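Side-chain contacts in putative tagatose-6-phosphate ketose/aldose isomerase (PDB 3C3J), which belongs to the SIS-domain family and carries two SIS domains in one chain, each built on a parallel beta sheet: residues A36-S39 with A40-F44; V92-P95 with M96-L99; I176-M179 with M180-L184. All coordinates share one frame; numbering follows the deposited sequence.

Overall arrangement
Contact 1 (36-44) comes first along the chain, on the long helix 23-49; contact 2 (92-99) follows where helix 88-93 passes into helix 95-98, and contact 3 (176-184) lies on helix 174-187. Each is one continuous stretch spanning local turns, so none closes a long loop, and the three run in series without nesting or crossing. Contacts 1 and 3 have centres about 17 Å apart; Arg38 reaches carbonyls near the end of helix 174-187, and Ser182 meets Ser30, so the two helices are tied at several points. Contact 2, with its centre about 31 Å from that of contact 1, instead faces the second subunit. Contact 3 also meets helix 335-356, linking the two halves of the chain.

Contact 1: residues A36-S39 with A40-F44; sequences ALRS and ALNNF
Ala40 meets the preceding turn through a water molecule. Its backbone N stands 5.9 Å from Ala36 O, too far for the usual i to i+4 bond, and water 1 fills the break: it donates to Ala36 O and accepts from Ala40 N, each at 3.1 Å. Helix 23-49 is thus opened at one rung and bridged by solvent.

Regular bonding resumes with Leu41, whose N-H points almost straight at Leu37 O over 2.9 Å. The Leu41 side chain does a second job, laying CD1 over one face of the Arg38 guanidinium, 4.3 Å from CZ. Outside the segment, Ala40 and Leu41 both pack on Phe157.

Asn42 carries the polar part. Its N bonds to Arg38 O, while its side-chain OD1 receives two donors from the same arginine, NE at 3.2 Å and NH1 at 3.3 Å. OD1 lies close to the guanidinium plane, at its edge, although the amide itself is turned 42° from that plane. With CG of Arg38 trans to N (chi1 -165°), bends further out carry the group along the helix to Asn42. The two form an i to i+4 side-chain pair on one flank of helix 23-49, which the arginine also joins to helix 174-187.

Asn43 N closes the next rung on Ser39 O at 2.9 Å.

NE and NH1 of Arg38 share Asn42 OD1, while NH1 also bonds Val186 O and NH2 bonds Ala185 O, near the end of helix 174-187; acceptors on more than one side probably restrain the group's rotation. Neutral acceptors, one amide oxygen and two main-chain carbonyls, would probably help to stabilise its positive charge.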
loop_
_atom_site.group_PDB
_atom_site.type_symbol
_atom_site.label_atom_id
_atom_site.label_comp_id
_atom_site.label_asym_id
_atom_site.label_seq_id
_atom_site.Cartn_x
_atom_site.Cartn_y
_atom_site.Cartn_z
ATOM N N ALA A 36 -6.273 30.654 15.209
ATOM C CA ALA A 36 -6.236 32.028 14.706
ATOM C C ALA A 36 -6.845 32.142 13.297
ATOM O O ALA A 36 -7.495 33.143 12.984
ATOM C CB ALA A 36 -4.808 32.540 14.712
ATOM N N LEU A 37 -6.647 31.106 12.481
ATOM C CA LEU A 37 -7.116 31.050 11.088
ATOM C C LEU A 37 -8.487 30.387 10.934
ATOM O O LEU A 37 -8.994 30.264 9.806
ATOM C CB LEU A 37 -6.101 30.250 10.239
ATOM C CG LEU A 37 -4.861 30.962 9.729
ATOM C CD1 LEU A 37 -4.291 31.898 10.785
ATOM C CD2 LEU A 37 -3.822 29.916 9.313
ATOM N N ARG A 38 -9.108 29.985 12.044
ATOM C CA ARG A 38 -10.298 29.137 11.977
ATOM C C ARG A 38 -11.419 29.733 11.131
ATOM O O ARG A 38 -12.055 29.033 10.330
ATOM C CB ARG A 38 -10.819 28.859 13.378
ATOM C CG ARG A 38 -11.808 27.745 13.510
ATOM C CD ARG A 38 -11.123 26.370 13.408
ATOM N NE ARG A 38 -11.521 25.689 12.203
ATOM C CZ ARG A 38 -11.135 24.455 11.865
ATOM N NH1 ARG A 38 -11.602 23.925 10.751
ATOM N NH2 ARG A 38 -10.302 23.764 12.614
ATOM N N SER A 39 -11.696 31.016 11.316
ATOM C CA SER A 39 -12.866 31.584 10.643
ATOM C C SER A 39 -12.614 31.717 9.118
ATOM O O SER A 39 -13.509 31.444 8.319
ATOM C CB SER A 39 -13.310 32.874 11.323
ATOM O OG SER A 39 -12.550 33.956 10.869
ATOM N N ALA A 40 -11.392 32.070 8.733
ATOM C CA ALA A 40 -10.942 32.017 7.330
ATOM C C ALA A 40 -11.018 30.592 6.723
ATOM O O ALA A 40 -11.528 30.396 5.590
ATOM C CB ALA A 40 -9.520 32.540 7.225
ATOM N N LEU A 41 -10.507 29.611 7.468
ATOM C CA LEU A 41 -10.607 28.205 7.072
ATOM C C LEU A 41 -12.041 27.814 6.845
ATOM O O LEU A 41 -12.378 27.194 5.828
ATOM C CB LEU A 41 -10.046 27.288 8.144
ATOM C CG LEU A 41 -8.586 26.930 8.036
ATOM C CD1 LEU A 41 -8.156 26.264 9.338
ATOM C CD2 LEU A 41 -8.348 26.035 6.779
ATOM N N ASN A 42 -12.879 28.128 7.823
ATOM C CA ASN A 42 -14.281 27.759 7.771
ATOM C C ASN A 42 -14.982 28.423 6.589
ATOM O O ASN A 42 -15.794 27.785 5.935
ATOM C CB ASN A 42 -15.005 28.096 9.086
ATOM C CG ASN A 42 -14.582 27.215 10.240
ATOM O OD1 ASN A 42 -13.808 26.262 10.079
ATOM N ND2 ASN A 42 -15.090 27.530 11.426
ATOM N N ASN A 43 -14.652 29.679 6.296
ATOM C CA ASN A 43 -15.226 30.365 5.131
ATOM C C ASN A 43 -14.871 29.679 3.815
ATOM O O ASN A 43 -15.654 29.674 2.867
ATOM C CB ASN A 43 -14.745 31.811 5.056
ATOM C CG ASN A 43 -15.354 32.683 6.134
ATOM O OD1 ASN A 43 -16.245 32.252 6.875
ATOM N ND2 ASN A 43 -14.871 33.930 6.230
ATOM N N PHE A 44 -13.660 29.145 3.751
ATOM C CA PHE A 44 -13.192 28.470 2.552
ATOM C C PHE A 44 -13.830 27.093 2.452
ATOM O O PHE A 44 -14.321 26.705 1.386
ATOM C CB PHE A 44 -11.676 28.341 2.566
ATOM C CG PHE A 44 -11.132 27.560 1.405
ATOM C CD1 PHE A 44 -11.225 28.055 0.121
ATOM C CD2 PHE A 44 -10.561 26.320 1.597
ATOM C CE1 PHE A 44 -10.718 27.317 -0.951
ATOM C CE2 PHE A 44 -10.074 25.587 0.547
ATOM C CZ PHE A 44 -10.139 26.087 -0.726
HETATM O O HOH W 1 -9.502 33.472 10.699
#

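Contact 2: residues V92-P95 with M96-L99; sequences VTNP and MDYL
Two torsions fold the selenomethionine Met96 back over Asn94 and Pro95: chi1 of 62° sets CG between the backbone N and the carbonyl carbon, and chi2 of -73° turns the chain again. SE consequently lies 3.7 Å from Asn94 C and 4.0 Å from Pro95 CD, the selenomethionine chain passing the proline at a slant. Tyr98 takes another course (chi1 -57°), which brings CD2 to 3.2 Å from Asn94 O in an oblique approach.

The backbone makes a tight turn here. Asp97 N bonds Asn94 O at 3.0 Å, approaching from above the carbonyl plane, while Pro95 O receives both Tyr98 N at 3.2 Å and Leu99 N at 3.0 Å. Within the SIS domain this stretch follows strand 82-85, an outermost strand of the parallel sheet in this chain; Asn94 leaves helical geometry after helix 88-93, and the chain then enters a short, weakly bonded helix (95-98). Leu99 CD1 rests 4.0 Å from Pro95 CB, and both residues pack on Phe129 of helix 117-129.

The second subunit borders the turn as well. Met96 O bonds Ser77 OG of the second subunit, and the Met96 side chain packs on its His285, whereas in the same chain Met96 and Pro95 touch Trp382.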
loop_
_atom_site.group_PDB
_atom_site.type_symbol
_atom_site.label_atom_id
_atom_site.label_comp_id
_atom_site.label_asym_id
_atom_site.label_seq_id
_atom_site.Cartn_x
_atom_site.Cartn_y
_atom_site.Cartn_z
ATOM N N VAL A 92 0.844 11.802 -10.688
ATOM C CA VAL A 92 1.670 12.333 -11.763
ATOM C C VAL A 92 1.837 11.316 -12.909
ATOM O O VAL A 92 1.814 11.696 -14.077
ATOM C CB VAL A 92 3.052 12.826 -11.248
ATOM C CG1 VAL A 92 3.965 13.161 -12.413
ATOM C CG2 VAL A 92 2.907 14.041 -10.339
ATOM N N THR A 93 1.962 10.027 -12.589
ATOM C CA THR A 93 2.178 8.994 -13.621
ATOM C C THR A 93 0.887 8.467 -14.243
ATOM O O THR A 93 0.870 8.142 -15.399
ATOM C CB THR A 93 2.989 7.782 -13.109
ATOM O OG1 THR A 93 2.257 7.121 -12.069
ATOM C CG2 THR A 93 4.415 8.200 -12.632
ATOM N N ASN A 94 -0.192 8.424 -13.468
ATOM C CA ASN A 94 -1.470 7.841 -13.888
ATOM C C ASN A 94 -2.672 8.738 -13.503
ATOM O O ASN A 94 -3.641 8.251 -12.915
ATOM C CB ASN A 94 -1.645 6.448 -13.239
ATOM C CG ASN A 94 -0.676 5.406 -13.778
ATOM O OD1 ASN A 94 -1.051 4.517 -14.580
ATOM N ND2 ASN A 94 0.560 5.491 -13.351
ATOM N N PRO A 95 -2.653 10.029 -13.886
ATOM C CA PRO A 95 -3.715 10.947 -13.441
ATOM C C PRO A 95 -5.116 10.482 -13.810
ATOM O O PRO A 95 -6.046 10.669 -13.030
ATOM C CB PRO A 95 -3.414 12.250 -14.191
ATOM C CG PRO A 95 -2.510 11.882 -15.300
ATOM C CD PRO A 95 -1.710 10.701 -14.792
HETATM N N MSE A 96 -5.249 9.871 -14.987
HETATM C CA MSE A 96 -6.555 9.408 -15.474
HETATM C C MSE A 96 -7.181 8.325 -14.598
HETATM O O MSE A 96 -8.397 8.144 -14.607
HETATM C CB MSE A 96 -6.436 8.912 -16.928
HETATM C CG MSE A 96 -5.501 7.693 -17.152
HETATM SE SE MSE A 96 -3.490 7.968 -17.052
HETATM C CE MSE A 96 -2.930 6.029 -17.038
ATOM N N ASP A 97 -6.362 7.586 -13.862
ATOM C CA ASP A 97 -6.869 6.535 -12.991
ATOM C C ASP A 97 -7.405 7.019 -11.649
ATOM O O ASP A 97 -8.109 6.258 -10.960
ATOM C CB ASP A 97 -5.765 5.515 -12.761
ATOM C CG ASP A 97 -5.382 4.746 -14.041
ATOM O OD1 ASP A 97 -6.143 4.735 -15.031
ATOM O OD2 ASP A 97 -4.322 4.110 -14.044
ATOM N N TYR A 98 -7.087 8.264 -11.272
ATOM C CA TYR A 98 -7.387 8.774 -9.921
ATOM C C TYR A 98 -8.224 10.055 -9.867
ATOM O O TYR A 98 -8.919 10.292 -8.884
ATOM C CB TYR A 98 -6.082 8.974 -9.151
ATOM C CG TYR A 98 -5.272 7.711 -9.054
ATOM C CD1 TYR A 98 -5.646 6.669 -8.192
ATOM C CD2 TYR A 98 -4.152 7.542 -9.833
ATOM C CE1 TYR A 98 -4.896 5.512 -8.137
ATOM C CE2 TYR A 98 -3.433 6.407 -9.811
ATOM C CZ TYR A 98 -3.787 5.382 -8.960
ATOM O OH TYR A 98 -2.992 4.237 -8.985
ATOM N N LEU A 99 -8.167 10.871 -10.911
ATOM C CA LEU A 99 -8.797 12.195 -10.919
ATOM C C LEU A 99 -10.076 12.096 -11.708
ATOM O O LEU A 99 -10.057 11.741 -12.898
ATOM C CB LEU A 99 -7.845 13.224 -11.543
ATOM C CG LEU A 99 -6.562 13.428 -10.736
ATOM C CD1 LEU A 99 -5.554 14.275 -11.552
ATOM C CD2 LEU A 99 -6.896 14.078 -9.373
#

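Contact 3: residues I176-M179 with M180-L184; sequences ITTM and MASCL
Met180, Ala181, Ser182 and Cys183 hydrogen-bond through their backbone N atoms to the carbonyls of Ile176, Thr177, Thr178 and Met179, an unbroken i to i+4 alpha-helical ladder at 2.9 to 3.0 Å. This is the middle of helix 174-187 in the SIS-domain alpha/beta fold, a fully buried segment packed between helix 23-49, helix 63-79, where Ile176 meets Thr63 and Ile67 and Met180 meets Ile70, and helix 335-356, where Met180 meets Phe340 and Leu343.

Ile176 and the selenomethionine Met180 run alongside each other in the same direction, touching where CD1 meets CE at 4.0 Å. Met180 reaches back because chi1 of -176° swings CG away from N and the chain bends at its last torsion.

Thr177 OG1 bonds Gln23 NE2 and Trp27 NE1, Thr178 OG1 turns to the carbonyl of Ser174 in the previous turn, and Ser182 OG bonds Ser30 OG, which links helices 23-49 and 174-187 through a hydroxyl pair.

Across the contact, Ser182 OG donates to Thr178 O over 2.6 Å from above the carbonyl plane, 36° out of it, while Ser182 N reaches that oxygen from the opposite face.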
loop_
_atom_site.group_PDB
_atom_site.type_symbol
_atom_site.label_atom_id
_atom_site.label_comp_id
_atom_site.label_asym_id
_atom_site.label_seq_id
_atom_site.Cartn_x
_atom_site.Cartn_y
_atom_site.Cartn_z
ATOM N N ILE A 176 6.398 15.991 8.811
ATOM C CA ILE A 176 5.332 15.018 8.646
ATOM C C ILE A 176 4.345 15.030 9.835
ATOM O O ILE A 176 3.149 15.131 9.636
ATOM C CB ILE A 176 5.840 13.571 8.314
ATOM C CG1 ILE A 176 4.652 12.599 8.210
ATOM C CG2 ILE A 176 6.834 13.027 9.330
ATOM C CD1 ILE A 176 4.196 11.981 9.481
ATOM N N THR A 177 4.837 14.933 11.061
ATOM C CA THR A 177 3.928 14.887 12.211
ATOM C C THR A 177 3.125 16.195 12.365
ATOM O O THR A 177 1.920 16.160 12.691
ATOM C CB THR A 177 4.651 14.483 13.507
ATOM O OG1 THR A 177 5.677 15.449 13.810
ATOM C CG2 THR A 177 5.213 13.019 13.374
ATOM N N THR A 178 3.737 17.338 12.073
ATOM C CA THR A 178 3.010 18.594 12.237
ATOM C C THR A 178 1.947 18.771 11.149
ATOM O O THR A 178 0.811 19.194 11.431
ATOM C CB THR A 178 3.967 19.823 12.370
ATOM O OG1 THR A 178 4.962 19.543 13.372
ATOM C CG2 THR A 178 3.163 21.083 12.766
HETATM N N MSE A 179 2.278 18.374 9.923
HETATM C CA MSE A 179 1.306 18.377 8.837
HETATM C C MSE A 179 0.142 17.443 9.136
HETATM O O MSE A 179 -1.002 17.810 8.893
HETATM C CB MSE A 179 1.969 18.015 7.498
HETATM C CG MSE A 179 2.842 19.149 6.965
HETATM SE SE MSE A 179 3.561 18.836 5.157
HETATM C CE MSE A 179 4.387 17.137 5.448
HETATM N N MSE A 180 0.440 16.262 9.688
HETATM C CA MSE A 180 -0.581 15.298 10.020
HETATM C C MSE A 180 -1.553 15.807 11.092
HETATM O O MSE A 180 -2.769 15.696 10.946
HETATM C CB MSE A 180 0.036 13.975 10.469
HETATM C CG MSE A 180 -1.013 12.913 10.721
HETATM SE SE MSE A 180 -0.268 11.117 10.588
HETATM C CE MSE A 180 1.178 11.244 11.959
ATOM N N ALA A 181 -1.003 16.347 12.174
ATOM C CA ALA A 181 -1.801 16.930 13.263
ATOM C C ALA A 181 -2.635 18.095 12.757
ATOM O O ALA A 181 -3.798 18.241 13.138
ATOM C CB ALA A 181 -0.893 17.395 14.397
ATOM N N SER A 182 -2.044 18.911 11.883
ATOM C CA SER A 182 -2.773 20.049 11.301
ATOM C C SER A 182 -3.979 19.591 10.461
ATOM O O SER A 182 -5.080 20.128 10.610
ATOM C CB SER A 182 -1.847 20.944 10.481
ATOM O OG SER A 182 -0.734 21.340 11.275
ATOM N N CYS A 183 -3.765 18.609 9.592
ATOM C CA CYS A 183 -4.840 18.076 8.760
ATOM C C CYS A 183 -5.989 17.517 9.605
ATOM O O CYS A 183 -7.137 17.839 9.357
ATOM C CB CYS A 183 -4.331 17.007 7.792
ATOM S SG CYS A 183 -5.561 16.588 6.514
ATOM N N LEU A 184 -5.664 16.738 10.633
ATOM C CA LEU A 184 -6.669 16.225 11.553
ATOM C C LEU A 184 -7.446 17.385 12.203
ATOM O O LEU A 184 -8.682 17.352 12.261
ATOM C CB LEU A 184 -6.001 15.349 12.612
ATOM C CG LEU A 184 -5.486 13.972 12.204
ATOM C CD1 LEU A 184 -4.608 13.398 13.351
ATOM C CD2 LEU A 184 -6.629 12.976 11.860
#